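Local coordinates for protein angel homolog 2 (Homo sapiens, PDB 6RW0) that acts as a 2',3'-cyclic phosphatase of the CCR4 deadenylase family and probably binds the 3' untranslated regions of mRNA, at residues L150-P155 with V174-P179; F50-M55 with A98-L103. All coordinates share one frame; numbering follows the deposited sequence.

Contact 1. Residues L150-P155 with V174-P179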
loop_
_atom_site.group_PDB
_atom_site.type_symbol
_atom_site.label_atom_id
_atom_site.label_comp_id
_atom_site.label_asym_id
_atom_site.label_seq_id
_atom_site.Cartn_x
_atom_site.Cartn_y
_atom_site.Cartn_z
ATOM N N LEU A 150 -3.388 12.654 -16.829
ATOM C CA LEU A 150 -2.381 11.614 -16.692
ATOM C C LEU A 150 -1.152 11.979 -17.511
ATOM O O LEU A 150 -1.247 12.181 -18.725
ATOM C CB LEU A 150 -2.976 10.311 -17.201
ATOM C CG LEU A 150 -2.111 9.062 -17.138
ATOM C CD1 LEU A 150 -1.616 8.789 -15.737
ATOM C CD2 LEU A 150 -2.955 7.921 -17.682
ATOM N N LEU A 151 0.005 12.030 -16.852
ATOM C CA LEU A 151 1.254 12.281 -17.559
ATOM C C LEU A 151 1.987 10.993 -17.925
ATOM O O LEU A 151 2.559 10.900 -19.017
ATOM C CB LEU A 151 2.172 13.174 -16.721
ATOM C CG LEU A 151 1.580 14.541 -16.372
ATOM C CD1 LEU A 151 2.578 15.356 -15.572
ATOM C CD2 LEU A 151 1.180 15.277 -17.629
ATOM N N SER A 152 2.008 10.008 -17.030
ATOM C CA SER A 152 2.679 8.755 -17.339
ATOM C C SER A 152 2.174 7.636 -16.442
ATOM O O SER A 152 1.715 7.864 -15.318
ATOM C CB SER A 152 4.202 8.875 -17.207
ATOM O OG SER A 152 4.585 9.158 -15.881
ATOM N N VAL A 153 2.284 6.420 -16.974
ATOM C CA VAL A 153 1.928 5.186 -16.286
ATOM C C VAL A 153 3.178 4.325 -16.233
ATOM O O VAL A 153 3.785 4.037 -17.273
ATOM C CB VAL A 153 0.797 4.452 -17.027
ATOM C CG1 VAL A 153 0.407 3.184 -16.257
ATOM C CG2 VAL A 153 -0.389 5.374 -17.241
ATOM N N ASN A 154 3.549 3.888 -15.031
ATOM C CA ASN A 154 4.856 3.282 -14.784
ATOM C C ASN A 154 4.673 2.029 -13.947
ATOM O O ASN A 154 4.752 2.070 -12.710
ATOM C CB ASN A 154 5.770 4.307 -14.126
ATOM C CG ASN A 154 5.792 5.621 -14.897
ATOM O OD1 ASN A 154 6.545 5.767 -15.846
ATOM N ND2 ASN A 154 4.942 6.563 -14.507
ATOM N N PRO A 155 4.423 0.893 -14.588
ATOM C CA PRO A 155 4.282 -0.360 -13.842
ATOM C C PRO A 155 5.624 -0.844 -13.323
ATOM O O PRO A 155 6.679 -0.561 -13.892
ATOM C CB PRO A 155 3.722 -1.329 -14.890
ATOM C CG PRO A 155 4.325 -0.832 -16.215
ATOM C CD PRO A 155 4.299 0.691 -16.051
ATOM N N VAL A 174 3.060 3.140 -10.527
ATOM C CA VAL A 174 3.351 4.541 -10.229
ATOM C C VAL A 174 2.756 5.382 -11.345
ATOM O O VAL A 174 3.069 5.167 -12.523
ATOM C CB VAL A 174 4.863 4.802 -10.103
ATOM C CG1 VAL A 174 5.118 6.256 -9.756
ATOM C CG2 VAL A 174 5.480 3.864 -9.057
ATOM N N LEU A 175 1.887 6.323 -10.993
ATOM C CA LEU A 175 1.355 7.265 -11.964
ATOM C C LEU A 175 1.935 8.641 -11.683
ATOM O O LEU A 175 2.191 9.003 -10.531
ATOM C CB LEU A 175 -0.174 7.372 -11.906
ATOM C CG LEU A 175 -1.016 6.111 -12.088
ATOM C CD1 LEU A 175 -2.491 6.477 -12.310
ATOM C CD2 LEU A 175 -0.529 5.208 -13.195
ATOM N N LEU A 176 2.125 9.417 -12.738
ATOM C CA LEU A 176 2.438 10.829 -12.605
ATOM C C LEU A 176 1.223 11.594 -13.110
ATOM O O LEU A 176 0.794 11.386 -14.251
ATOM C CB LEU A 176 3.694 11.190 -13.383
ATOM C CG LEU A 176 4.205 12.590 -13.042
ATOM C CD1 LEU A 176 4.718 12.729 -11.608
ATOM C CD2 LEU A 176 5.303 12.975 -14.024
ATOM N N LEU A 177 0.649 12.408 -12.234
ATOM C CA LEU A 177 -0.621 13.115 -12.491
ATOM C C LEU A 177 -0.417 14.628 -12.481
ATOM O O LEU A 177 0.343 15.086 -11.692
ATOM C CB LEU A 177 -1.639 12.755 -11.407
ATOM C CG LEU A 177 -1.964 11.279 -11.231
ATOM C CD1 LEU A 177 -2.979 11.108 -10.123
ATOM C CD2 LEU A 177 -2.490 10.667 -12.511
ATOM N N GLN A 178 -1.112 15.350 -13.347
ATOM C CA GLN A 178 -1.046 16.819 -13.381
ATOM C C GLN A 178 -2.353 17.348 -12.786
ATOM O O GLN A 178 -3.386 17.100 -13.371
ATOM C CB GLN A 178 -0.859 17.326 -14.803
ATOM C CG GLN A 178 -0.719 18.837 -14.860
ATOM C CD GLN A 178 0.470 19.319 -14.078
ATOM O OE1 GLN A 178 1.537 18.751 -14.145
ATOM N NE2 GLN A 178 0.281 20.350 -13.287
ATOM N N PRO A 179 -2.335 18.061 -11.649
ATOM C CA PRO A 179 -3.549 18.650 -11.114
ATOM C C PRO A 179 -4.199 19.581 -12.149
ATOM O O PRO A 179 -3.496 20.289 -12.771
ATOM C CB PRO A 179 -3.062 19.428 -9.892
ATOM C CG PRO A 179 -1.838 18.685 -9.472
ATOM C CD PRO A 179 -1.194 18.272 -10.775
#
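Leu151 and Ser152 both turn their backbone N-H groups to the carbonyl of Leu176, the classic beta bulge of an otherwise regular antiparallel pairing between 150-155 and 174-179. The bond from Leu151 N to Leu176 O is 2.8 Å, while that from Ser152 N is weak at 3.3 Å; Leu176 N answers with a straight bond to Ser152 O. At the far end Val174 N bonds Asn154 O, and the return bond from Asn154 N to Val174 O is weak.

A second polar network comes from side chains. Chi1 of Asn154 (-51°) sets CG beside the backbone N, and the turn at chi2 (-85°) points ND2 at Ser152 OG, 3.0 Å away and nearly in the amide plane, and at Val174 O, 3.1 Å away, which it meets from above the carbonyl plane. The two bonds fix the rotation of the amide, and an alanine here would probably leave Ser152 OG and Val174 O each without this donor.

Among apolar contacts, Leu150 CD1 reaches Leu177 CD2 at 3.8 Å, and Val153 CG1 lies beside Leu175 CD2; Phe143 of strand 137-144 touches Leu150, Leu175 and Leu177. The face of Asn154, Val174 and Leu176 packs on helix 203-220 through Glu216 and Val220. The bulge residue Leu151 instead points toward the partner strand, CD1 meeting Leu176 CD2 at 3.9 Å. Asparagine suits its place because its two N-H groups reach Ser152 OG on its own strand and Val174 O on the partner, so side chain and backbone together fasten this pair.

Contact 2. Residues F50-M55 with A98-L103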
loop_
_atom_site.group_PDB
_atom_site.type_symbol
_atom_site.label_atom_id
_atom_site.label_comp_id
_atom_site.label_asym_id
_atom_site.label_seq_id
_atom_site.Cartn_x
_atom_site.Cartn_y
_atom_site.Cartn_z
ATOM N N PHE A 50 -4.292 23.422 -3.900
ATOM C CA PHE A 50 -4.964 22.315 -4.608
ATOM C C PHE A 50 -5.237 21.260 -3.536
ATOM O O PHE A 50 -4.287 20.791 -2.985
ATOM C CB PHE A 50 -4.112 21.769 -5.749
ATOM C CG PHE A 50 -4.701 20.569 -6.438
ATOM C CD1 PHE A 50 -5.771 20.690 -7.299
ATOM C CD2 PHE A 50 -4.189 19.306 -6.216
ATOM C CE1 PHE A 50 -6.299 19.585 -7.941
ATOM C CE2 PHE A 50 -4.727 18.205 -6.848
ATOM C CZ PHE A 50 -5.779 18.340 -7.707
ATOM N N ASP A 51 -6.487 20.909 -3.275
ATOM C CA ASP A 51 -6.845 19.928 -2.231
ATOM C C ASP A 51 -7.291 18.654 -2.937
ATOM O O ASP A 51 -7.938 18.760 -3.944
ATOM C CB ASP A 51 -7.960 20.446 -1.325
ATOM C CG ASP A 51 -7.543 21.565 -0.392
ATOM O OD1 ASP A 51 -6.374 21.847 -0.305
ATOM O OD2 ASP A 51 -8.425 22.128 0.239
ATOM N N PHE A 52 -6.897 17.491 -2.441
ATOM C CA PHE A 52 -7.307 16.212 -3.046
ATOM C C PHE A 52 -7.271 15.147 -1.968
ATOM O O PHE A 52 -6.495 15.230 -1.060
ATOM C CB PHE A 52 -6.420 15.842 -4.237
ATOM C CG PHE A 52 -4.991 15.546 -3.886
ATOM C CD1 PHE A 52 -4.094 16.556 -3.615
ATOM C CD2 PHE A 52 -4.554 14.242 -3.804
ATOM C CE1 PHE A 52 -2.786 16.270 -3.288
ATOM C CE2 PHE A 52 -3.244 13.960 -3.476
ATOM C CZ PHE A 52 -2.362 14.972 -3.221
ATOM N N SER A 53 -8.126 14.166 -2.141
ATOM C CA SER A 53 -8.225 13.036 -1.235
ATOM C C SER A 53 -7.747 11.751 -1.897
ATOM O O SER A 53 -7.813 11.594 -3.124
ATOM C CB SER A 53 -9.664 12.857 -0.746
ATOM O OG SER A 53 -10.550 12.689 -1.844
ATOM N N VAL A 54 -7.253 10.838 -1.059
ATOM C CA VAL A 54 -6.675 9.568 -1.479
ATOM C C VAL A 54 -7.224 8.462 -0.595
ATOM O O VAL A 54 -7.166 8.561 0.638
ATOM C CB VAL A 54 -5.136 9.566 -1.374
ATOM C CG1 VAL A 54 -4.570 8.200 -1.813
ATOM C CG2 VAL A 54 -4.519 10.677 -2.177
ATOM N N MET A 55 -7.693 7.411 -1.233
ATOM C CA MET A 55 -8.182 6.206 -0.546
ATOM C C MET A 55 -7.258 5.036 -0.899
ATOM O O MET A 55 -6.979 4.887 -2.073
ATOM C CB MET A 55 -9.595 5.861 -0.996
ATOM C CG MET A 55 -10.060 4.549 -0.428
ATOM S SD MET A 55 -11.707 4.107 -0.992
ATOM C CE MET A 55 -12.682 5.036 0.175
ATOM N N ALA A 98 -13.521 9.645 -3.137
ATOM C CA ALA A 98 -12.135 10.095 -3.094
ATOM C C ALA A 98 -11.632 10.475 -4.485
ATOM O O ALA A 98 -12.022 9.890 -5.495
ATOM C CB ALA A 98 -11.233 9.002 -2.533
ATOM N N ASP A 99 -10.705 11.435 -4.527
ATOM C CA ASP A 99 -10.167 11.875 -5.812
ATOM C C ASP A 99 -9.224 10.852 -6.433
ATOM O O ASP A 99 -9.117 10.779 -7.667
ATOM C CB ASP A 99 -9.426 13.195 -5.637
ATOM C CG ASP A 99 -10.332 14.308 -5.199
ATOM O OD1 ASP A 99 -11.438 14.434 -5.764
ATOM O OD2 ASP A 99 -9.951 15.058 -4.284
ATOM N N VAL A 100 -8.510 10.091 -5.607
ATOM C CA VAL A 100 -7.546 9.090 -6.049
ATOM C C VAL A 100 -7.845 7.814 -5.285
ATOM O O VAL A 100 -8.027 7.856 -4.060
ATOM C CB VAL A 100 -6.097 9.528 -5.758
ATOM C CG1 VAL A 100 -5.107 8.453 -6.192
ATOM C CG2 VAL A 100 -5.770 10.835 -6.451
ATOM N N LEU A 101 -7.895 6.685 -5.999
ATOM C CA LEU A 101 -8.059 5.375 -5.389
ATOM C C LEU A 101 -6.830 4.529 -5.667
ATOM O O LEU A 101 -6.408 4.390 -6.822
ATOM C CB LEU A 101 -9.248 4.604 -5.959
ATOM C CG LEU A 101 -10.561 5.347 -6.035
ATOM C CD1 LEU A 101 -11.544 4.421 -6.764
ATOM C CD2 LEU A 101 -11.061 5.744 -4.681
ATOM N N CYS A 102 -6.262 3.962 -4.616
ATOM C CA CYS A 102 -5.170 3.005 -4.715
ATOM C C CYS A 102 -5.729 1.703 -4.170
ATOM O O CYS A 102 -5.937 1.577 -2.961
ATOM C CB CYS A 102 -3.962 3.461 -3.913
ATOM S SG CYS A 102 -3.097 4.822 -4.763
ATOM N N LEU A 103 -5.999 0.754 -5.059
ATOM C CA LEU A 103 -6.628 -0.499 -4.684
ATOM C C LEU A 103 -5.640 -1.647 -4.812
ATOM O O LEU A 103 -4.793 -1.666 -5.710
ATOM C CB LEU A 103 -7.852 -0.764 -5.566
ATOM C CG LEU A 103 -8.891 0.365 -5.666
ATOM C CD1 LEU A 103 -10.001 0.001 -6.638
ATOM C CD2 LEU A 103 -9.447 0.690 -4.291
#
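Val54 and Val100 lie side by side on one face of a parallel strand pair, CG2 of Val54 4.1 Å from CB of Val100. Beta-branched residues suit extended chain, and this face packs on the other sheet through Val191 and Cys234. On the opposite face Met55 CB lies 3.9 Å from Ala98 CB and 4.0 Å from Leu101 CD2; a small residue fits at Ala98, its CB lying against that of Met55. Ladder bonds run through this buried part: Val100 N to Ser53 O, Met55 N to Val100 O, then Cys102 N to Met55 O at 2.8 Å, the last two both nearly along the C=O axis.

Ser53 and Asp99, by contrast, are partly exposed and meet through polar atoms. Asp99 OD2 accepts the N-H of Ser53 at 3.0 Å on its anti side, 25° out of the carboxylate plane, and Asp99 N gives a proton to Ser53 OG, also at 3.0 Å. Both side chains are short enough to reach the other's backbone. This reciprocal pairing of side chain with backbone extends the hydrogen bonding to the residue before strand 100-107 begins, joining a polar end to an apolar ladder.

Overall arrangement
From the N terminus, strand 49-58 comes first; the chain then passes through helices 62-67 and 82-96 before strand 100-107 returns beside it, so contact 2 closes a loop with a helical crossover. Contact 1 opens only later and closes a shorter excursion without helix between strands 148-157 and 171-179. The two loops follow in series, neither nesting nor crossing. Contact 2 joins central strands of one mixed sheet, and contact 1 an outer pair of the other, the two sheets packing as the sandwich of the DNase I-like fold. Their centres are about 14 Å apart, yet Pro179 CB packs 3.7 Å from Phe50 CZ, tying the sheets together at that end.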